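2-nitropropane dioxygenase (PDB 3BW2) oxidises nitroalkanes, using FMN as its cofactor. Local coordinates at the interface of chains A and B. Sequence-based numbering; all coordinates share one arbitrary frame. Chains: chain A/B, 2-nitropropane dioxygenase.

Contact 1: the interface of chains A and B. Residues chain A 196-197, 217, 221-222, 225-226; chain B 197, 225, 228-229.
B:Leu197 plugs into the outer wall of the chain A TIM barrel, between helices 196-206 and 220-228, keying the two copies together in the dimer of the crystal, which may not be the form in solution. Most of the packing is apolar. With CG anti to the backbone N (chi1 -178°), the isobutyl group points away from its own helix and its two methyls part company. B:Leu197 CD2 goes deeper, meeting the A:Val226 methyl CG1 at 3.7 Å, where the side chains cross nearly at right angles, and A:Leu196 CD2 at 3.8 Å. B:Leu197 CD1 lies against A:Ala225 CB at 3.8 Å and crosses A:Gln222 at a slant, near its CG. On the opposite flank A:Leu197 turns its CD1 to B:Ala225 CB, the twin of that alanine contact. Small residues allow close backbone approach: A:Ala225 CA lies 3.9 Å from B:Ala225 CA, and B:Ala228 sets its methyl over the A:Ala225 backbone. A:Gly221 faces the end of the same partner helix at B:Ala228 and B:Ala229.

The polar part is a hydrogen bond from the amide NE2 of A:Gln222 to B:Leu197 O (3.0 Å, 146° at the hydrogen), with the donor 50° above the carbonyl plane and off any lone-pair direction.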
ATOM      1  N   LEU A 196      -3.509  -0.172   2.112  1.00 15.07           N
ATOM      2  CA  LEU A 196      -4.576  -0.140   3.113  1.00 17.12           C
ATOM      3  C   LEU A 196      -5.283   1.202   3.291  1.00 18.09           C
ATOM      4  O   LEU A 196      -6.512   1.251   3.342  1.00 18.43           O
ATOM      5  CB  LEU A 196      -4.050  -0.608   4.479  1.00 15.40           C
ATOM      6  CG  LEU A 196      -5.096  -0.667   5.602  1.00 14.60           C
ATOM      7  CD1 LEU A 196      -6.246  -1.615   5.205  1.00 14.35           C
ATOM      8  CD2 LEU A 196      -4.433  -1.149   6.891  1.00 13.61           C
ATOM      9  N   LEU A 197      -4.522   2.291   3.400  1.00 17.62           N
ATOM     10  CA  LEU A 197      -5.130   3.605   3.602  1.00 19.48           C
ATOM     11  C   LEU A 197      -6.089   3.962   2.469  1.00 19.41           C
ATOM     12  O   LEU A 197      -7.112   4.620   2.683  1.00 19.01           O
ATOM     13  CB  LEU A 197      -4.048   4.686   3.737  1.00 20.62           C
ATOM     14  CG  LEU A 197      -4.540   6.113   4.011  1.00 23.25           C
ATOM     15  CD1 LEU A 197      -5.415   6.136   5.256  1.00 23.68           C
ATOM     16  CD2 LEU A 197      -3.344   7.040   4.188  1.00 24.57           C
ATOM     17  N   ILE A 217      -0.162  -3.108  10.248  1.00 18.03           N
ATOM     18  CA  ILE A 217      -0.380  -2.398  11.511  1.00 17.38           C
ATOM     19  C   ILE A 217       0.467  -2.981  12.656  1.00 18.29           C
ATOM     20  O   ILE A 217       0.213  -4.085  13.133  1.00 17.29           O
ATOM     21  CB  ILE A 217      -1.884  -2.416  11.883  1.00 17.75           C
ATOM     22  CG1 ILE A 217      -2.696  -1.796  10.736  1.00 17.33           C
ATOM     23  CG2 ILE A 217      -2.125  -1.634  13.171  1.00 14.28           C
ATOM     24  CD1 ILE A 217      -4.192  -1.815  10.948  1.00 21.07           C
ATOM     25  N   GLY A 221      -0.348   3.974  16.943  1.00 14.21           N
ATOM     26  CA  GLY A 221      -0.625   5.154  16.135  1.00 15.68           C
ATOM     27  C   GLY A 221      -1.271   4.791  14.808  1.00 15.52           C
ATOM     28  O   GLY A 221      -2.057   5.559  14.248  1.00 16.46           O
ATOM     29  N   GLN A 222      -0.920   3.617  14.290  1.00 15.87           N
ATOM     30  CA  GLN A 222      -1.484   3.145  13.038  1.00 15.54           C
ATOM     31  C   GLN A 222      -2.918   2.696  13.295  1.00 16.24           C
ATOM     32  O   GLN A 222      -3.765   2.760  12.404  1.00 16.88           O
ATOM     33  CB  GLN A 222      -0.648   1.993  12.481  1.00 17.42           C
ATOM     34  CG  GLN A 222       0.705   2.438  11.955  1.00 16.63           C
ATOM     35  CD  GLN A 222       1.616   1.275  11.643  1.00 17.52           C
ATOM     36  OE1 GLN A 222       2.032   0.546  12.539  1.00 17.07           O
ATOM     37  NE2 GLN A 222       1.930   1.092  10.365  1.00 17.30           N
ATOM     38  N   ALA A 225      -4.806   5.689  13.242  1.00 16.65           N
ATOM     39  CA  ALA A 225      -4.878   6.096  11.850  1.00 16.94           C
ATOM     40  C   ALA A 225      -6.065   5.454  11.136  1.00 18.09           C
ATOM     41  O   ALA A 225      -6.859   6.151  10.504  1.00 18.35           O
ATOM     42  CB  ALA A 225      -3.573   5.736  11.127  1.00 16.62           C
ATOM     43  N   VAL A 226      -6.192   4.132  11.231  1.00 18.74           N
ATOM     44  CA  VAL A 226      -7.300   3.458  10.554  1.00 19.97           C
ATOM     45  C   VAL A 226      -8.657   3.843  11.128  1.00 21.27           C
ATOM     46  O   VAL A 226      -9.651   3.887  10.401  1.00 22.11           O
ATOM     47  CB  VAL A 226      -7.149   1.914  10.581  1.00 18.41           C
ATOM     48  CG1 VAL A 226      -5.877   1.509   9.847  1.00 18.81           C
ATOM     49  CG2 VAL A 226      -7.137   1.400  12.019  1.00 19.91           C
TER
ATOM     50  N   LEU B 197       0.615   3.627   4.871  1.00 17.62           N
ATOM     51  CA  LEU B 197       0.444   3.492   6.316  1.00 19.48           C
ATOM     52  C   LEU B 197       1.634   2.784   6.960  1.00 19.41           C
ATOM     53  O   LEU B 197       2.021   3.090   8.093  1.00 19.01           O
ATOM     54  CB  LEU B 197      -0.854   2.738   6.640  1.00 20.62           C
ATOM     55  CG  LEU B 197      -1.194   2.571   8.126  1.00 23.25           C
ATOM     56  CD1 LEU B 197      -1.231   3.930   8.811  1.00 23.68           C
ATOM     57  CD2 LEU B 197      -2.539   1.871   8.266  1.00 24.57           C
ATOM     58  N   ALA B 225      -5.858  10.462   9.330  1.00 16.65           N
ATOM     59  CA  ALA B 225      -5.205   9.175   9.492  1.00 16.94           C
ATOM     60  C   ALA B 225      -3.685   9.311   9.500  1.00 18.09           C
ATOM     61  O   ALA B 225      -3.022   8.814  10.412  1.00 18.35           O
ATOM     62  CB  ALA B 225      -5.640   8.218   8.375  1.00 16.62           C
ATOM     63  N   ALA B 228      -2.367  11.062  12.582  1.00 23.34           N
ATOM     64  CA  ALA B 228      -2.401  10.160  13.725  1.00 24.19           C
ATOM     65  C   ALA B 228      -1.200   9.227  13.687  1.00 24.63           C
ATOM     66  O   ALA B 228      -0.690   8.819  14.729  1.00 26.57           O
ATOM     67  CB  ALA B 228      -3.690   9.342  13.712  1.00 21.79           C
ATOM     68  N   ALA B 229      -0.751   8.897  12.480  1.00 23.60           N
ATOM     69  CA  ALA B 229       0.383   7.999  12.310  1.00 24.31           C
ATOM     70  C   ALA B 229       1.750   8.683  12.354  1.00 24.49           C
ATOM     71  O   ALA B 229       2.771   8.038  12.121  1.00 26.86           O
ATOM     72  CB  ALA B 229       0.230   7.219  11.012  1.00 22.94           C
TER

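Contact 2: the interface of chains A and B. Residues chain A 219, 222, 327; chain B 201-202, 205.
A:Met327 and B:Ala201 meet at the apolar centre, where A:Met327 SD lies 4.1 Å from the B:Ala201 methyl CB. The thioether of A:Met327 bends at its last torsion (chi3 89°), turning its methyl tip to tip with B:Glu205, so that A:Met327 CE lies 3.4 Å from the carboxylate carbon B:Glu205 CD. That methyl also covers one face of the A:Arg219 guanidinium, offset toward its rim. Beside it, B:Ala201 CB sits 3.4 Å from the amide A:Gln222 NE2, while B:Gln202 brings its CG near the sulfur.

Farther out, A:Arg219 grips B:Glu205 side-on. A:Arg219 NE donates to B:Glu205 OE2 at 2.8 Å in a nearly straight bond (170° at the hydrogen), which is also the salt bridge. A:Arg219 NH2 reaches B:Glu205 OE1 at 3.1 Å on its syn side. The two planes are turned 45° against each other, and OE2 is approached from above the carboxylate plane although it lies in the guanidinium plane. A:Arg219 NH1 donates to A:Met327 O at 3.0 Å along a lone pair, steadying the guanidinium. A:Arg219 N donates to A:Gln222 OE1, orienting that amide with NE2 toward chain B. Such a charged clamp over a methionine pad would fix the register of partner helix 196-206 in the crystal's dimer.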
ATOM      1  N   ARG A 219       1.839  -0.561  15.242  1.00 19.44           N
ATOM      2  CA  ARG A 219       1.854   0.420  16.324  1.00 19.10           C
ATOM      3  C   ARG A 219       0.478   0.997  16.618  1.00 18.56           C
ATOM      4  O   ARG A 219      -0.385   1.058  15.737  1.00 17.05           O
ATOM      5  CB  ARG A 219       2.804   1.566  15.956  1.00 18.31           C
ATOM      6  CG  ARG A 219       4.250   1.137  15.709  1.00 18.86           C
ATOM      7  CD  ARG A 219       5.033   1.066  17.014  1.00 20.63           C
ATOM      8  NE  ARG A 219       6.452   0.795  16.790  1.00 22.14           N
ATOM      9  CZ  ARG A 219       6.981  -0.421  16.692  1.00 23.60           C
ATOM     10  NH1 ARG A 219       6.212  -1.497  16.800  1.00 23.37           N
ATOM     11  NH2 ARG A 219       8.283  -0.560  16.484  1.00 22.03           N
ATOM     12  N   GLN A 222      -0.920   3.617  14.290  1.00 15.87           N
ATOM     13  CA  GLN A 222      -1.484   3.145  13.038  1.00 15.54           C
ATOM     14  C   GLN A 222      -2.918   2.696  13.295  1.00 16.24           C
ATOM     15  O   GLN A 222      -3.765   2.760  12.404  1.00 16.88           O
ATOM     16  CB  GLN A 222      -0.648   1.993  12.481  1.00 17.42           C
ATOM     17  CG  GLN A 222       0.705   2.438  11.955  1.00 16.63           C
ATOM     18  CD  GLN A 222       1.616   1.275  11.643  1.00 17.52           C
ATOM     19  OE1 GLN A 222       2.032   0.546  12.539  1.00 17.07           O
ATOM     20  NE2 GLN A 222       1.930   1.092  10.365  1.00 17.30           N
ATOM     21  N   MET A 327       9.226  -4.000  12.573  1.00 22.10           N
ATOM     22  CA  MET A 327       8.782  -3.341  13.804  1.00 22.47           C
ATOM     23  C   MET A 327       8.209  -4.342  14.812  1.00 21.86           C
ATOM     24  O   MET A 327       7.628  -3.952  15.825  1.00 20.96           O
ATOM     25  CB  MET A 327       7.712  -2.290  13.490  1.00 24.35           C
ATOM     26  CG  MET A 327       8.104  -1.287  12.416  1.00 28.70           C
ATOM     27  SD  MET A 327       6.787  -0.085  12.042  1.00 32.86           S
ATOM     28  CE  MET A 327       7.162   1.171  13.237  1.00 32.62           C
TER
ATOM     29  N   ALA B 201       4.901   4.834   9.265  1.00 17.80           N
ATOM     30  CA  ALA B 201       5.324   4.392  10.590  1.00 18.09           C
ATOM     31  C   ALA B 201       6.818   4.097  10.624  1.00 18.61           C
ATOM     32  O   ALA B 201       7.507   4.456  11.580  1.00 18.60           O
ATOM     33  CB  ALA B 201       4.532   3.150  11.007  1.00 18.39           C
ATOM     34  N   GLN B 202       7.316   3.443   9.577  1.00 19.40           N
ATOM     35  CA  GLN B 202       8.732   3.101   9.485  1.00 20.40           C
ATOM     36  C   GLN B 202       9.596   4.362   9.407  1.00 21.23           C
ATOM     37  O   GLN B 202      10.611   4.474  10.094  1.00 19.99           O
ATOM     38  CB  GLN B 202       8.997   2.234   8.248  1.00 21.97           C
ATOM     39  CG  GLN B 202       8.395   0.831   8.288  1.00 21.80           C
ATOM     40  CD  GLN B 202       8.702   0.041   7.023  1.00 24.13           C
ATOM     41  OE1 GLN B 202       9.866  -0.187   6.685  1.00 28.10           O
ATOM     42  NE2 GLN B 202       7.660  -0.374   6.316  1.00 21.80           N
ATOM     43  N   GLU B 205       9.918   6.365  12.668  1.00 22.69           N
ATOM     44  CA  GLU B 205      10.847   5.804  13.644  1.00 25.10           C
ATOM     45  C   GLU B 205      12.293   5.804  13.155  1.00 25.13           C
ATOM     46  O   GLU B 205      13.218   5.556  13.933  1.00 25.41           O
ATOM     47  CB  GLU B 205      10.446   4.372  14.013  1.00 24.26           C
ATOM     48  CG  GLU B 205       9.025   4.244  14.524  1.00 27.55           C
ATOM     49  CD  GLU B 205       8.837   3.068  15.465  1.00 28.73           C
ATOM     50  OE1 GLU B 205       9.537   2.045  15.301  1.00 27.31           O
ATOM     51  OE2 GLU B 205       7.975   3.166  16.366  1.00 32.18           O
TER

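Contact 3: the interface of chains A and B. Residues chain A 224-225, 227-228, 351; chain B 224-225, 227-228, 351.
Helical torsions throughout 220-228 (phi -62°, psi -32° at A:Ala228) bring A:Ala224 and A:Ala228, four residues apart, to the same face of the helix, where their methyls touch the equivalent face of chain B. A:Ala228 CB lies 4.0 Å from B:Ala224 CB, and A:Ala224 CB stands at the same 4.0 Å from B:Ala228 CB, so the methyls interlock as reciprocal pairs about the two-fold axis. This is the familiar small-residue way of bringing two helices close: with no side chain longer than a methyl at these positions, the backbones can come together.

Across this seam the two C-terminal tails reach over to the partner. The leucine just beyond helix 333-350 is poorly ordered in both chains, so its placement is approximate. As modelled, the B:Leu351 side chain lies over A:Ala228 and A:Leu227, and A:Leu351 does the same on chain B. The two leucines cross at about a right angle on the axis, but their modelled meeting is too close to be real, and their exact rotation is therefore doubtful. No hydrogen bond or salt bridge crosses this patch, and methyl packing carries it. It would serve as the greasy axial seam of the crystal's dimer, with each tail lapped over the neighbouring helix.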
ATOM      1  N   ALA A 224      -4.873   4.169  15.466  1.00 16.78           N
ATOM      2  CA  ALA A 224      -5.591   5.440  15.517  1.00 17.47           C
ATOM      3  C   ALA A 224      -5.805   5.924  14.088  1.00 17.87           C
ATOM      4  O   ALA A 224      -6.845   6.494  13.758  1.00 19.33           O
ATOM      5  CB  ALA A 224      -4.785   6.476  16.300  1.00 15.77           C
ATOM      6  N   ALA A 225      -4.806   5.689  13.242  1.00 16.65           N
ATOM      7  CA  ALA A 225      -4.878   6.096  11.850  1.00 16.94           C
ATOM      8  C   ALA A 225      -6.065   5.454  11.136  1.00 18.09           C
ATOM      9  O   ALA A 225      -6.859   6.151  10.504  1.00 18.35           O
ATOM     10  CB  ALA A 225      -3.573   5.736  11.127  1.00 16.62           C
ATOM     11  N   LEU A 227      -8.704   4.122  12.428  1.00 22.61           N
ATOM     12  CA  LEU A 227      -9.961   4.521  13.051  1.00 23.71           C
ATOM     13  C   LEU A 227     -10.376   5.870  12.470  1.00 24.63           C
ATOM     14  O   LEU A 227     -11.545   6.090  12.145  1.00 24.64           O
ATOM     15  CB  LEU A 227      -9.796   4.633  14.572  1.00 23.98           C
ATOM     16  CG  LEU A 227      -9.512   3.329  15.325  1.00 25.82           C
ATOM     17  CD1 LEU A 227      -9.400   3.608  16.821  1.00 25.28           C
ATOM     18  CD2 LEU A 227     -10.621   2.327  15.053  1.00 24.07           C
ATOM     19  N   ALA A 228      -9.403   6.765  12.332  1.00 23.34           N
ATOM     20  CA  ALA A 228      -9.649   8.091  11.781  1.00 24.19           C
ATOM     21  C   ALA A 228     -10.157   7.974  10.353  1.00 24.63           C
ATOM     22  O   ALA A 228     -10.944   8.802   9.897  1.00 26.57           O
ATOM     23  CB  ALA A 228      -8.366   8.917  11.807  1.00 21.79           C
ATOM     24  N   LEU A 351      -3.933  13.991  18.215  1.00 46.43           N
ATOM     25  CA  LEU A 351      -4.879  14.458  17.202  1.00 48.51           C
ATOM     26  C   LEU A 351      -5.841  15.497  17.774  1.00 49.66           C
ATOM     27  O   LEU A 351      -6.754  15.952  17.085  1.00 50.01           O
ATOM     28  CB  LEU A 351      -5.696  13.289  16.642  1.00 47.93           C
ATOM     29  CG  LEU A 351      -5.512  12.892  15.174  1.00 49.47           C
ATOM     30  CD1 LEU A 351      -6.580  11.873  14.805  1.00 49.33           C
ATOM     31  CD2 LEU A 351      -5.626  14.108  14.270  1.00 49.60           C
TER
ATOM     32  N   ALA B 224      -6.427  12.945   8.452  1.00 16.78           N
ATOM     33  CA  ALA B 224      -6.416  12.746   9.900  1.00 17.47           C
ATOM     34  C   ALA B 224      -5.668  11.452  10.197  1.00 17.87           C
ATOM     35  O   ALA B 224      -4.938  11.352  11.184  1.00 19.33           O
ATOM     36  CB  ALA B 224      -7.845  12.654  10.435  1.00 15.77           C
ATOM     37  N   ALA B 225      -5.858  10.462   9.330  1.00 16.65           N
ATOM     38  CA  ALA B 225      -5.205   9.175   9.492  1.00 16.94           C
ATOM     39  C   ALA B 225      -3.685   9.311   9.500  1.00 18.09           C
ATOM     40  O   ALA B 225      -3.022   8.814  10.412  1.00 18.35           O
ATOM     41  CB  ALA B 225      -5.640   8.218   8.375  1.00 16.62           C
ATOM     42  N   LEU B 227      -1.909  11.952  10.036  1.00 22.61           N
ATOM     43  CA  LEU B 227      -1.471  12.792  11.145  1.00 23.71           C
ATOM     44  C   LEU B 227      -1.371  11.921  12.395  1.00 24.63           C
ATOM     45  O   LEU B 227      -0.411  12.019  13.163  1.00 24.64           O
ATOM     46  CB  LEU B 227      -2.465  13.935  11.380  1.00 23.98           C
ATOM     47  CG  LEU B 227      -2.577  14.981  10.264  1.00 25.82           C
ATOM     48  CD1 LEU B 227      -3.584  16.056  10.661  1.00 25.28           C
ATOM     49  CD2 LEU B 227      -1.215  15.599  10.000  1.00 24.07           C
ATOM     50  N   ALA B 228      -2.367  11.062  12.582  1.00 23.34           N
ATOM     51  CA  ALA B 228      -2.401  10.160  13.725  1.00 24.19           C
ATOM     52  C   ALA B 228      -1.200   9.227  13.687  1.00 24.63           C
ATOM     53  O   ALA B 228      -0.690   8.819  14.729  1.00 26.57           O
ATOM     54  CB  ALA B 228      -3.690   9.342  13.712  1.00 21.79           C
ATOM     55  N   LEU B 351     -12.449  10.821  16.460  1.00 46.43           N
ATOM     56  CA  LEU B 351     -11.376  10.162  17.207  1.00 48.51           C
ATOM     57  C   LEU B 351     -11.378  10.582  18.674  1.00 49.66           C
ATOM     58  O   LEU B 351     -10.503  10.183  19.442  1.00 50.01           O
ATOM     59  CB  LEU B 351     -10.009  10.497  16.602  1.00 47.93           C
ATOM     60  CG  LEU B 351      -9.192   9.378  15.950  1.00 49.47           C
ATOM     61  CD1 LEU B 351      -7.800   9.907  15.635  1.00 49.33           C
ATOM     62  CD2 LEU B 351      -9.089   8.178  16.877  1.00 49.60           C
TER

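Along the seam the patches run from the two-fold axis to a charged rim. Contacts 1 and 3 have C-alpha centres about 7 Å apart and share A:Ala225, B:Ala225 and B:Ala228. Contacts 1 and 2, about 9 Å apart, share A:Gln222 and partner helix 196-206, whereas contacts 2 and 3 lie about 14 Å apart. Helix 220-228 of chain A takes part in all of them; symmetry repeats contacts 1 and 2 with the chains exchanged, while contact 3 straddles the axis and is its own twin. This helix follows closely on FMN-binding A:Gly216, so dimerisation, if it persists in solution, might steady that side of the cofactor site.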